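PDB 4Q6J: Lmo0131 protein from Listeria monocytogenes, which probably hydrolyses cyclic di-GMP as a cyclic-guanylate-specific phosphodiesterase of the EAL family, although its own function has not been established. Local coordinates for residues Glu123-Glu128 with Ile174-Met179; Val152-Phe157 with Tyr161-Tyr166. All coordinates share one frame; numbering follows the deposited sequence.

Contact 1: Glu123-Glu128 with Ile174-Met179; sequences EIEIIE and IVKTDM. With EDO (1,2-ethanediol), chain N.
Glu125 and Lys176 meet inside the barrel through a long salt bridge. Lys176 NZ lies 3.4 Å from Glu125 OE1, and the hydrogen bond in this pair is weak. The firmer partners of Lys176 NZ lie beyond the segments: a salt bridge to Glu212 and a hydrogen bond to Gln232. The lysine chain runs nearly perpendicular to the glutamate, and its CD also lies 3.8 Å from Glu125 OE1. A water bridges three side chains. It accepts from Lys176 NZ at 2.7 Å and donates to Glu123 OE2 at 2.8 Å, with a longer bond to Glu125 OE1. Glu123 is thus tied to the lysine through water, since its OE2 stands 4.8 Å from Lys176 NZ. Both glutamate chains run extended, which carries their carboxylates across the gap; a bend at chi3 of Lys176 (67°) brings NZ round toward Glu125 OE1 and the water.

The segments lie on strands 122-127 and 174-177 of an EAL-type TIM barrel. Strand 151-154 sits between them, and the short strand axes pass 9.0 Å apart at 48°. Contact is therefore made by side chains reaching past Ser153, whose OG binds Glu123 OE2.

The solvent side is at Ile174, which is partly exposed. Its CD1 methyl comes 3.4 Å from Glu123 OE1, the two side chains again running nearly perpendicular. Here a 1,2-ethanediol, probably from the crystallisation liquor, donates from O1 to Glu123 OE1 at 2.6 Å. Its C1 lies against the same Ile174 methyl, and Lys27 also binds the diol.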
ATOM      1  N   GLU B 123      -4.103  28.092  -4.746  1.00 12.80           N
ATOM      2  CA  GLU B 123      -4.334  27.017  -3.794  1.00 10.12           C
ATOM      3  C   GLU B 123      -3.455  25.811  -4.185  1.00 12.15           C
ATOM      4  O   GLU B 123      -3.491  25.358  -5.317  1.00 12.44           O
ATOM      5  CB  GLU B 123      -5.817  26.644  -3.811  1.00 10.14           C
ATOM      6  CG  GLU B 123      -6.151  25.373  -3.084  1.00 14.51           C
ATOM      7  CD  GLU B 123      -7.668  25.085  -3.131  1.00 16.76           C
ATOM      8  OE1 GLU B 123      -8.439  26.046  -2.946  1.00 16.71           O
ATOM      9  OE2 GLU B 123      -8.092  23.930  -3.369  1.00 13.81           O
ATOM     10  N   ILE B 124      -2.635  25.348  -3.249  1.00 11.25           N
ATOM     11  CA  ILE B 124      -1.932  24.082  -3.406  1.00 12.15           C
ATOM     12  C   ILE B 124      -2.835  23.001  -2.872  1.00 10.20           C
ATOM     13  O   ILE B 124      -3.185  23.015  -1.705  1.00 11.92           O
ATOM     14  CB  ILE B 124      -0.619  24.049  -2.616  1.00 12.17           C
ATOM     15  CG1 ILE B 124       0.412  24.995  -3.240  1.00 17.79           C
ATOM     16  CG2 ILE B 124      -0.067  22.630  -2.528  1.00 12.95           C
ATOM     17  CD1 ILE B 124       1.704  25.098  -2.453  1.00 15.17           C
ATOM     18  N   GLU B 125      -3.228  22.085  -3.754  1.00 12.09           N
ATOM     19  CA  GLU B 125      -4.069  20.962  -3.393  1.00 10.78           C
ATOM     20  C   GLU B 125      -3.214  19.703  -3.281  1.00 13.75           C
ATOM     21  O   GLU B 125      -2.641  19.233  -4.258  1.00 17.10           O
ATOM     22  CB  GLU B 125      -5.186  20.760  -4.407  1.00 12.57           C
ATOM     23  CG  GLU B 125      -5.879  19.444  -4.184  1.00 13.14           C
ATOM     24  CD  GLU B 125      -7.060  19.214  -5.086  1.00 15.16           C
ATOM     25  OE1 GLU B 125      -7.535  20.153  -5.726  1.00 13.89           O
ATOM     26  OE2 GLU B 125      -7.538  18.068  -5.153  1.00 25.45           O
ATOM     27  N   ILE B 126      -3.107  19.172  -2.076  1.00 13.05           N
ATOM     28  CA  ILE B 126      -2.224  18.053  -1.795  1.00 13.30           C
ATOM     29  C   ILE B 126      -2.904  16.770  -2.254  1.00 15.32           C
ATOM     30  O   ILE B 126      -4.036  16.483  -1.848  1.00 15.65           O
ATOM     31  CB  ILE B 126      -1.854  17.971  -0.276  1.00 13.28           C
ATOM     32  CG1 ILE B 126      -1.298  19.307   0.217  1.00  9.71           C
ATOM     33  CG2 ILE B 126      -0.890  16.809  -0.001  1.00 13.40           C
ATOM     34  CD1 ILE B 126      -1.234  19.408   1.696  1.00 15.66           C
ATOM     35  N   ILE B 127      -2.231  16.026  -3.123  1.00 13.04           N
ATOM     36  CA  ILE B 127      -2.765  14.787  -3.661  1.00 13.90           C
ATOM     37  C   ILE B 127      -1.837  13.597  -3.333  1.00 19.65           C
ATOM     38  O   ILE B 127      -0.837  13.770  -2.629  1.00 18.62           O
ATOM     39  CB  ILE B 127      -3.079  14.886  -5.193  1.00 11.47           C
ATOM     40  CG1 ILE B 127      -1.812  15.046  -6.036  1.00 11.38           C
ATOM     41  CG2 ILE B 127      -4.056  15.977  -5.456  1.00 13.71           C
ATOM     42  CD1 ILE B 127      -2.017  14.644  -7.457  1.00 12.25           C
ATOM     43  N   GLU B 128      -2.185  12.397  -3.805  1.00 17.95           N
ATOM     44  CA  GLU B 128      -1.343  11.213  -3.633  1.00 17.01           C
ATOM     45  C   GLU B 128      -0.834  11.055  -2.206  1.00 21.91           C
ATOM     46  O   GLU B 128       0.340  10.810  -1.970  1.00 24.58           O
ATOM     47  CB  GLU B 128      -0.210  11.219  -4.668  1.00 15.95           C
ATOM     48  CG  GLU B 128      -0.798  11.159  -6.066  1.00 20.37           C
ATOM     49  CD  GLU B 128       0.208  11.274  -7.207  1.00 27.32           C
ATOM     50  OE1 GLU B 128       1.414  11.217  -6.955  1.00 36.87           O
ATOM     51  OE2 GLU B 128      -0.211  11.418  -8.377  1.00 35.93           O
ATOM     52  N   ILE B 174      -8.479  24.152   3.291  1.00 12.69           N
ATOM     53  CA  ILE B 174      -9.662  23.611   2.629  1.00 12.87           C
ATOM     54  C   ILE B 174      -9.595  22.082   2.562  1.00 11.74           C
ATOM     55  O   ILE B 174      -8.592  21.496   2.161  1.00 10.53           O
ATOM     56  CB  ILE B 174      -9.827  24.189   1.199  1.00 16.20           C
ATOM     57  CG1 ILE B 174     -10.125  25.688   1.239  1.00 16.86           C
ATOM     58  CG2 ILE B 174     -10.898  23.455   0.422  1.00 12.38           C
ATOM     59  CD1 ILE B 174      -9.190  26.469   0.371  1.00 27.32           C
ATOM     60  N   VAL B 175     -10.674  21.453   3.003  1.00 12.39           N
ATOM     61  CA  VAL B 175     -10.835  20.015   2.890  1.00 11.44           C
ATOM     62  C   VAL B 175     -11.730  19.708   1.707  1.00 11.42           C
ATOM     63  O   VAL B 175     -12.840  20.223   1.625  1.00 10.05           O
ATOM     64  CB  VAL B 175     -11.475  19.434   4.160  1.00 12.11           C
ATOM     65  CG1 VAL B 175     -12.050  18.042   3.896  1.00 14.52           C
ATOM     66  CG2 VAL B 175     -10.459  19.441   5.311  1.00 14.34           C
ATOM     67  N   LYS B 176     -11.235  18.877   0.801  1.00 10.51           N
ATOM     68  CA  LYS B 176     -11.992  18.448  -0.354  1.00 10.16           C
ATOM     69  C   LYS B 176     -12.397  16.988  -0.178  1.00 12.91           C
ATOM     70  O   LYS B 176     -11.629  16.155   0.327  1.00 15.16           O
ATOM     71  CB  LYS B 176     -11.178  18.672  -1.631  1.00 14.26           C
ATOM     72  CG  LYS B 176     -10.604  20.077  -1.662  1.00 12.02           C
ATOM     73  CD  LYS B 176     -10.178  20.538  -3.038  1.00 19.01           C
ATOM     74  CE  LYS B 176     -11.358  20.721  -3.982  1.00 14.48           C
ATOM     75  NZ  LYS B 176     -10.908  20.607  -5.392  1.00 14.14           N
ATOM     76  N   THR B 177     -13.626  16.687  -0.563  1.00 11.12           N
ATOM     77  CA  THR B 177     -14.148  15.334  -0.466  1.00 12.66           C
ATOM     78  C   THR B 177     -14.476  14.813  -1.841  1.00 13.04           C
ATOM     79  O   THR B 177     -14.860  15.570  -2.716  1.00 14.06           O
ATOM     80  CB  THR B 177     -15.397  15.324   0.387  1.00 18.73           C
ATOM     81  OG1 THR B 177     -16.362  16.206  -0.200  1.00 14.98           O
ATOM     82  CG2 THR B 177     -15.057  15.798   1.794  1.00 13.15           C
ATOM     83  N   ASP B 178     -14.312  13.522  -2.055  1.00 16.07           N
ATOM     84  CA  ASP B 178     -14.516  13.034  -3.399  1.00 19.28           C
ATOM     85  C   ASP B 178     -15.938  12.528  -3.573  1.00 15.72           C
ATOM     86  O   ASP B 178     -16.758  12.594  -2.650  1.00 18.63           O
ATOM     87  CB  ASP B 178     -13.423  12.045  -3.834  1.00 37.76           C
ATOM     88  CG  ASP B 178     -13.535  10.709  -3.180  1.00 39.87           C
ATOM     89  OD1 ASP B 178     -14.287   9.863  -3.699  1.00 53.48           O
ATOM     90  OD2 ASP B 178     -12.835  10.493  -2.176  1.00 37.22           O
HETATM   91  N   MSE B 179     -16.259  12.046  -4.758  1.00 16.05           N
HETATM   92  CA  MSE B 179     -17.623  11.839  -5.162  1.00 20.37           C
HETATM   93  C   MSE B 179     -18.363  10.844  -4.290  1.00 14.32           C
HETATM   94  O   MSE B 179     -19.543  11.039  -4.051  1.00 16.96           O
HETATM   95  CB  MSE B 179     -17.669  11.495  -6.645  1.00 24.61           C
HETATM   96  CG  MSE B 179     -17.697  10.013  -6.934  1.00 39.51           C
HETATM   97 SE   MSE B 179     -19.569   9.450  -7.136  0.55 35.35          SE
HETATM   98  CE  MSE B 179     -19.173   8.819  -8.957  1.00 54.98           C
TER
HETATM   99  C1  EDO N 303     -11.860  26.318  -1.934  1.00 29.97           C
HETATM  100  O1  EDO N 303     -10.975  25.459  -2.670  1.00 23.39           O
HETATM  101  C2  EDO N 303     -12.588  27.279  -2.859  1.00 33.55           C
HETATM  102  O2  EDO N 303     -13.521  26.570  -3.681  1.00 52.23           O
HETATM  103  O   HOH W   1      -9.395  22.871  -5.647  1.00 12.98           O

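Contact 2: Val152-Phe157 with Tyr161-Tyr166; sequences VSMDDF and YSSLAY. With EDO (1,2-ethanediol), chain Q.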
ATOM      1  N   VAL B 152      -3.914  26.292   1.084  1.00 10.95           N
ATOM      2  CA  VAL B 152      -3.571  24.870   1.052  1.00 14.07           C
ATOM      3  C   VAL B 152      -4.803  23.980   1.275  1.00 14.36           C
ATOM      4  O   VAL B 152      -5.528  24.132   2.252  1.00 11.47           O
ATOM      5  CB  VAL B 152      -2.516  24.537   2.127  1.00 12.56           C
ATOM      6  CG1 VAL B 152      -2.301  23.021   2.228  1.00 12.99           C
ATOM      7  CG2 VAL B 152      -1.211  25.247   1.813  1.00 11.53           C
ATOM      8  N   SER B 153      -5.061  23.078   0.339  1.00 10.96           N
ATOM      9  CA  SER B 153      -6.151  22.138   0.506  1.00 11.49           C
ATOM     10  C   SER B 153      -5.633  20.713   0.432  1.00  9.55           C
ATOM     11  O   SER B 153      -4.484  20.490   0.126  1.00 12.24           O
ATOM     12  CB  SER B 153      -7.222  22.358  -0.556  1.00 16.83           C
ATOM     13  OG  SER B 153      -6.696  22.165  -1.829  1.00 12.98           O
HETATM   14  N   MSE B 154      -6.494  19.740   0.709  1.00 11.76           N
HETATM   15  CA  MSE B 154      -6.114  18.332   0.599  1.00 12.24           C
HETATM   16  C   MSE B 154      -7.263  17.598  -0.048  1.00 10.03           C
HETATM   17  O   MSE B 154      -8.425  17.871   0.234  1.00 11.85           O
HETATM   18  CB  MSE B 154      -5.775  17.734   1.981  1.00 13.97           C
HETATM   19  CG  MSE B 154      -6.921  17.722   2.952  1.00 15.87           C
HETATM   20 SE   MSE B 154      -6.527  16.979   4.734  0.73 23.81          SE
HETATM   21  CE  MSE B 154      -6.332  15.079   4.175  1.00 16.93           C
ATOM     22  N   ASP B 155      -6.939  16.665  -0.926  1.00 13.09           N
ATOM     23  CA  ASP B 155      -7.973  15.925  -1.651  1.00 14.87           C
ATOM     24  C   ASP B 155      -8.417  14.662  -0.907  1.00 17.46           C
ATOM     25  O   ASP B 155      -7.841  14.312   0.125  1.00 17.29           O
ATOM     26  CB  ASP B 155      -7.467  15.555  -3.040  1.00 11.98           C
ATOM     27  CG  ASP B 155      -6.615  14.315  -3.031  1.00 17.38           C
ATOM     28  OD1 ASP B 155      -6.053  13.989  -1.959  1.00 25.26           O
ATOM     29  OD2 ASP B 155      -6.499  13.657  -4.098  1.00 21.86           O
ATOM     30  N   ASP B 156      -9.426  13.985  -1.455  1.00 20.12           N
ATOM     31  CA  ASP B 156      -9.753  12.596  -1.084  1.00 17.84           C
ATOM     32  C   ASP B 156      -9.999  12.426   0.405  1.00 15.59           C
ATOM     33  O   ASP B 156      -9.621  11.412   0.960  1.00 15.38           O
ATOM     34  CB  ASP B 156      -8.591  11.648  -1.468  1.00 24.96           C
ATOM     35  CG  ASP B 156      -8.604  11.208  -2.945  1.00 32.69           C
ATOM     36  OD1 ASP B 156      -9.314  11.805  -3.778  1.00 40.60           O
ATOM     37  OD2 ASP B 156      -7.878  10.240  -3.270  1.00 33.36           O
ATOM     38  N   PHE B 157     -10.618  13.411   1.060  1.00 12.34           N
ATOM     39  CA  PHE B 157     -10.625  13.331   2.500  1.00 15.03           C
ATOM     40  C   PHE B 157     -11.339  12.074   2.956  1.00 16.52           C
ATOM     41  O   PHE B 157     -12.500  11.848   2.720  1.00 16.90           O
ATOM     42  CB  PHE B 157     -11.234  14.563   3.199  1.00 14.43           C
ATOM     43  CG  PHE B 157     -11.105  14.500   4.700  1.00 13.99           C
ATOM     44  CD1 PHE B 157     -12.054  13.844   5.449  1.00 24.31           C
ATOM     45  CD2 PHE B 157      -9.993  14.992   5.338  1.00 15.00           C
ATOM     46  CE1 PHE B 157     -11.932  13.747   6.809  1.00 18.23           C
ATOM     47  CE2 PHE B 157      -9.862  14.882   6.707  1.00 18.11           C
ATOM     48  CZ  PHE B 157     -10.834  14.264   7.441  1.00 20.27           C
ATOM     49  N   TYR B 161      -4.967   8.261   2.328  1.00 37.49           N
ATOM     50  CA  TYR B 161      -4.249   7.812   3.468  1.00 49.95           C
ATOM     51  C   TYR B 161      -4.329   8.801   4.614  1.00 55.23           C
ATOM     52  O   TYR B 161      -4.104   9.982   4.450  1.00 76.73           O
ATOM     53  CB  TYR B 161      -2.818   7.629   3.061  1.00 70.13           C
ATOM     54  CG  TYR B 161      -1.978   6.958   4.083  1.00 78.85           C
ATOM     55  CD1 TYR B 161      -0.981   7.648   4.746  1.00 88.88           C
ATOM     56  CD2 TYR B 161      -2.178   5.635   4.393  1.00 72.38           C
ATOM     57  CE1 TYR B 161      -0.204   7.028   5.698  1.00 81.63           C
ATOM     58  CE2 TYR B 161      -1.400   5.008   5.326  1.00 79.65           C
ATOM     59  CZ  TYR B 161      -0.419   5.707   5.972  1.00 73.86           C
ATOM     60  OH  TYR B 161       0.333   5.059   6.902  1.00 73.75           O
ATOM     61  N   SER B 162      -4.637   8.303   5.794  1.00 37.09           N
ATOM     62  CA  SER B 162      -4.407   9.023   7.040  1.00 18.07           C
ATOM     63  C   SER B 162      -4.858  10.475   6.929  1.00 23.24           C
ATOM     64  O   SER B 162      -4.084  11.397   7.192  1.00 20.39           O
ATOM     65  CB  SER B 162      -2.929   8.959   7.430  1.00 33.49           C
ATOM     66  OG  SER B 162      -2.664   7.829   8.242  1.00 33.70           O
ATOM     67  N   SER B 163      -6.112  10.672   6.538  1.00 18.44           N
ATOM     68  CA  SER B 163      -6.643  12.006   6.321  1.00 13.69           C
ATOM     69  C   SER B 163      -6.675  12.800   7.616  1.00 12.20           C
ATOM     70  O   SER B 163      -6.506  13.999   7.620  1.00 15.22           O
ATOM     71  CB  SER B 163      -8.044  11.914   5.711  1.00 21.16           C
ATOM     72  OG  SER B 163      -7.999  11.191   4.509  1.00 15.26           O
ATOM     73  N   LEU B 164      -6.969  12.129   8.708  1.00 14.45           N
ATOM     74  CA  LEU B 164      -7.015  12.803   9.996  1.00 18.93           C
ATOM     75  C   LEU B 164      -5.674  13.353  10.458  1.00 15.67           C
ATOM     76  O   LEU B 164      -5.626  14.381  11.098  1.00 16.47           O
ATOM     77  CB  LEU B 164      -7.655  11.927  11.068  1.00 16.41           C
ATOM     78  CG  LEU B 164      -9.172  12.011  11.026  1.00 16.63           C
ATOM     79  CD1 LEU B 164      -9.756  11.206  12.171  1.00 19.19           C
ATOM     80  CD2 LEU B 164      -9.682  13.433  11.087  1.00 18.54           C
ATOM     81  N   ALA B 165      -4.600  12.628  10.156  1.00 15.56           N
ATOM     82  CA  ALA B 165      -3.248  13.053  10.512  1.00 15.80           C
ATOM     83  C   ALA B 165      -2.785  14.218   9.648  1.00 17.69           C
ATOM     84  O   ALA B 165      -2.129  15.129  10.128  1.00 16.62           O
ATOM     85  CB  ALA B 165      -2.302  11.931  10.391  1.00 14.91           C
ATOM     86  N   TYR B 166      -3.117  14.175   8.366  1.00 19.07           N
ATOM     87  CA  TYR B 166      -2.925  15.332   7.512  1.00 17.49           C
ATOM     88  C   TYR B 166      -3.603  16.560   8.093  1.00 13.81           C
ATOM     89  O   TYR B 166      -3.025  17.644   8.195  1.00 19.44           O
ATOM     90  CB  TYR B 166      -3.481  15.056   6.124  1.00 17.66           C
ATOM     91  CG  TYR B 166      -2.501  14.339   5.255  1.00 18.97           C
ATOM     92  CD1 TYR B 166      -2.390  12.961   5.286  1.00 26.74           C
ATOM     93  CD2 TYR B 166      -1.675  15.034   4.401  1.00 31.63           C
ATOM     94  CE1 TYR B 166      -1.469  12.299   4.464  1.00 33.84           C
ATOM     95  CE2 TYR B 166      -0.747  14.388   3.591  1.00 30.78           C
ATOM     96  CZ  TYR B 166      -0.638  13.028   3.619  1.00 32.94           C
ATOM     97  OH  TYR B 166       0.282  12.397   2.792  1.00 41.56           O
TER
HETATM   98  C1  EDO Q 306      -4.740  11.345  -7.601  1.00 35.58           C
HETATM   99  O1  EDO Q 306      -5.437  12.597  -7.526  1.00 42.83           O
HETATM  100  C2  EDO Q 306      -5.286  10.369  -6.571  1.00 36.64           C
HETATM  101  O2  EDO Q 306      -4.961  10.835  -5.266  1.00 36.03           O
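Phe157 and Ser163 make the aromatic part of the contact. Ser163 CB sits over one face of the Phe157 ring, 3.8 Å from its centroid and 21° off the normal. This is a CH-pi contact, displaced toward the CD2-CE2 rim. Phe157 CG stands anti to its backbone N (chi1 -175°), which brings the ring against Ser163 at the start of the helix.

There are two apolar contacts. Leu164 CD2 comes to the edge of the Phe157 ring, near its plane, 3.9 Å from CZ. Selenomethionine Met154 reaches the helix with its terminal methyl. Its chain is extended at chi2 but turns at chi3 (-70°), and CE ends 3.5 Å from Tyr166 CB. The methyl approaches the Tyr166 ring obliquely. CE also lies 3.6 Å from Ser163 O, so the methyl packs against both backbone and side chain.

The polar atoms are held mainly by neighbours. Ser163 OG is hydrogen-bonded to Gly158 N, in the loop after strand 151-154, and to NH1 of Arg129, which follows strand 122-127. Arg129 also bonds to Asp155 O and Tyr161 O and makes a cation-pi contact with Tyr166. Within the helix start, Tyr166 N bonds to Ser162 O at 3.2 Å. Asp155 OD2 has a weak bond, 3.4 Å, from O2 of a 1,2-ethanediol.

Phe157 and Leu164 also pack on a third subunit, another copy of this protein. Strand 151-154, the loop after it and helix 163-169 form the first half of a beta-alpha-beta unit of the TIM barrel, completed by strand 174-177.

Both contacts are buried, but their centres lie at different distances from the centre of the chain. That of contact 1 is about 5 Å away, and its chemistry is charged: carboxylates, a lysine and water. That of contact 2 is about 12 Å away, where a strand and its loop meet a helix; there methyls and an aromatic ring do the packing. The two share strand 151-154. It belongs to contact 2 and lies between the two strands of contact 1. Ser153 joins them directly, and its N lies 2.8 Å from Ile124 O. Helix 163-169 of contact 2 leads along the chain into strand 174-177 of contact 1.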